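Local coordinates for protein phosphoserine aminotransferase (Bacillus circulans, PDB 2C0R) that catalyses the reversible, pyridoxal phosphate-dependent transfer of an amino group between phosphoserine and 2-oxoglutarate, a step of serine and pyridoxine biosynthesis, at residues 40-45 with 238-243. The protein carries 1 engineered substitution. Sequence-based numbering, arbitrary orientation.
Sequences MSHRGA and NTPPSF. With PLP (pyridoxal-5'-phosphate), chain D.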
loop_
_atom_site.group_PDB
_atom_site.type_symbol
_atom_site.label_atom_id
_atom_site.label_comp_id
_atom_site.label_asym_id
_atom_site.label_seq_id
_atom_site.Cartn_x
_atom_site.Cartn_y
_atom_site.Cartn_z
ATOM N N MET A 40 0.082 15.848 0.842
ATOM C CA MET A 40 1.310 16.582 0.490
ATOM C C MET A 40 2.124 15.778 -0.513
ATOM O O MET A 40 2.005 14.539 -0.623
ATOM C CB MET A 40 2.153 16.730 1.744
ATOM C CG MET A 40 1.441 17.583 2.785
ATOM S SD MET A 40 2.644 17.813 4.095
ATOM C CE MET A 40 1.593 18.677 5.270
ATOM N N SER A 41 2.988 16.444 -1.255
ATOM C CA SER A 41 3.825 15.772 -2.222
ATOM C C SER A 41 4.804 14.845 -1.526
ATOM O O SER A 41 5.425 15.246 -0.530
ATOM C CB SER A 41 4.630 16.845 -2.974
ATOM O OG SER A 41 5.493 16.182 -3.920
ATOM N N HIS A 42 4.994 13.674 -2.110
ATOM C CA HIS A 42 6.024 12.763 -1.588
ATOM C C HIS A 42 7.412 13.248 -1.931
ATOM O O HIS A 42 8.360 12.716 -1.335
ATOM C CB HIS A 42 5.823 11.332 -2.059
ATOM C CG HIS A 42 5.881 11.196 -3.543
ATOM N ND1 HIS A 42 5.012 11.892 -4.360
ATOM C CD2 HIS A 42 6.690 10.487 -4.346
ATOM C CE1 HIS A 42 5.309 11.578 -5.619
ATOM N NE2 HIS A 42 6.319 10.716 -5.623
ATOM N N ARG A 43 7.546 14.240 -2.792
ATOM C CA ARG A 43 8.836 14.846 -3.082
ATOM C C ARG A 43 8.903 16.237 -2.507
ATOM O O ARG A 43 9.815 17.007 -2.835
ATOM C CB ARG A 43 9.081 14.915 -4.594
ATOM C CG ARG A 43 9.082 13.513 -5.217
ATOM C CD ARG A 43 9.663 12.547 -4.235
ATOM N NE ARG A 43 11.082 12.414 -4.239
ATOM C CZ ARG A 43 11.827 11.772 -5.157
ATOM N NH1 ARG A 43 11.350 11.168 -6.246
ATOM N NH2 ARG A 43 13.132 11.758 -4.939
ATOM N N GLY A 44 7.960 16.592 -1.620
ATOM C CA GLY A 44 8.111 17.830 -0.872
ATOM C C GLY A 44 8.895 17.650 0.414
ATOM O O GLY A 44 8.919 16.563 0.966
ATOM N N ALA A 45 9.502 18.712 0.944
ATOM C CA ALA A 45 10.377 18.572 2.109
ATOM C C ALA A 45 9.643 18.132 3.363
ATOM O O ALA A 45 10.247 17.483 4.222
ATOM C CB ALA A 45 11.116 19.877 2.434
ATOM N N ASN A 238 8.209 5.680 -7.023
ATOM C CA ASN A 238 6.803 6.027 -7.234
ATOM C C ASN A 238 6.195 6.533 -5.928
ATOM O O ASN A 238 6.911 6.742 -4.948
ATOM C CB ASN A 238 5.985 4.895 -7.829
ATOM C CG ASN A 238 5.622 3.834 -6.844
ATOM O OD1 ASN A 238 6.305 3.578 -5.863
ATOM N ND2 ASN A 238 4.475 3.182 -7.137
ATOM N N THR A 239 4.885 6.737 -5.964
ATOM C CA THR A 239 4.278 7.351 -4.779
ATOM C C THR A 239 4.305 6.345 -3.630
ATOM O O THR A 239 3.735 5.272 -3.767
ATOM C CB THR A 239 2.848 7.833 -5.078
ATOM O OG1 THR A 239 2.909 8.575 -6.316
ATOM C CG2 THR A 239 2.414 8.722 -3.940
ATOM N N PRO A 240 4.927 6.638 -2.491
ATOM C CA PRO A 240 4.917 5.683 -1.382
ATOM C C PRO A 240 3.586 5.698 -0.630
ATOM O O PRO A 240 2.744 6.575 -0.860
ATOM C CB PRO A 240 6.047 6.254 -0.505
ATOM C CG PRO A 240 5.882 7.756 -0.668
ATOM C CD PRO A 240 5.666 7.858 -2.149
ATOM N N PRO A 241 3.385 4.748 0.270
ATOM C CA PRO A 241 2.232 4.745 1.193
ATOM C C PRO A 241 2.448 5.769 2.307
ATOM O O PRO A 241 2.841 5.421 3.421
ATOM C CB PRO A 241 2.205 3.294 1.682
ATOM C CG PRO A 241 3.637 2.863 1.622
ATOM C CD PRO A 241 4.242 3.540 0.406
ATOM N N SER A 242 2.211 7.019 1.928
ATOM C CA SER A 242 2.755 8.100 2.748
ATOM C C SER A 242 2.068 8.140 4.112
ATOM O O SER A 242 2.760 8.365 5.103
ATOM C CB SER A 242 2.706 9.438 2.019
ATOM O OG SER A 242 1.471 9.620 1.423
ATOM N N PHE A 243 0.782 7.904 4.222
ATOM C CA PHE A 243 0.146 7.942 5.558
ATOM C C PHE A 243 0.640 6.772 6.390
ATOM O O PHE A 243 0.862 6.926 7.578
ATOM C CB PHE A 243 -1.377 7.953 5.478
ATOM C CG PHE A 243 -2.027 8.201 6.822
ATOM C CD1 PHE A 243 -1.958 9.466 7.396
ATOM C CD2 PHE A 243 -2.699 7.197 7.496
ATOM C CE1 PHE A 243 -2.514 9.803 8.579
ATOM C CE2 PHE A 243 -3.231 7.549 8.729
ATOM C CZ PHE A 243 -3.120 8.791 9.297
HETATM N N1 PLP D . 0.089 6.989 -14.264
HETATM C C2 PLP D . -0.364 8.273 -14.221
HETATM C C2A PLP D . -1.289 8.808 -15.290
HETATM C C3 PLP D . 0.002 9.046 -13.123
HETATM O O3 PLP D . -0.498 10.303 -13.099
HETATM C C4 PLP D . 0.742 8.527 -12.084
HETATM C C4A PLP D . 1.175 9.315 -10.825
HETATM C C5 PLP D . 1.211 7.250 -12.202
HETATM C C6 PLP D . 0.848 6.473 -13.271
HETATM C C5A PLP D . 2.171 6.635 -11.180
HETATM O O4P PLP D . 1.451 6.247 -9.995
HETATM P P PLP D . 2.149 5.591 -8.740
HETATM O O1P PLP D . 1.029 5.210 -7.817
HETATM O O2P PLP D . 3.077 6.647 -8.187
HETATM O O3P PLP D . 2.908 4.397 -9.254
HETATM O O HOH W 1 1.340 12.522 1.173
#
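At the intersubunit active site of this class-V aminotransferase, the H42 side chain packs against T239 and P240 of the loop that reaches the cofactor phosphate, an example of a second-shell residue packed behind a first-shell one. T239 CA makes a CH-pi contact with one face of the imidazole, 4.1 Å from the ring centroid and 18° off its normal, while CG of R43 lies over the opposite face. H42 CB lies 3.5 Å from P240 CD, and the same P240 CD also approaches CG and CD2 of the imidazole obliquely. T239 grips one phosphate oxygen twice: its backbone N donates to PLP O2P at 2.9 Å and its OG1 donates a hydrogen bond to the same PLP O2P at 2.7 Å. With chi1 at -48°, OG1 sits beside the backbone N, which lets both groups converge on that oxygen. N238 ND2 donates to PLP O3P, and PLP is also hydrogen-bonded to A77, S78, T153 and Q196 of the second subunit. R43, which probably binds the substrate L-glutamate, follows H42 in a type I turn from S41 to G44, within which S41 OG accepts from R43 N in an ST turn. Farther along, one water joins the segments, donating to M40 O at 2.8 Å and accepting from S242 OG at 2.9 Å.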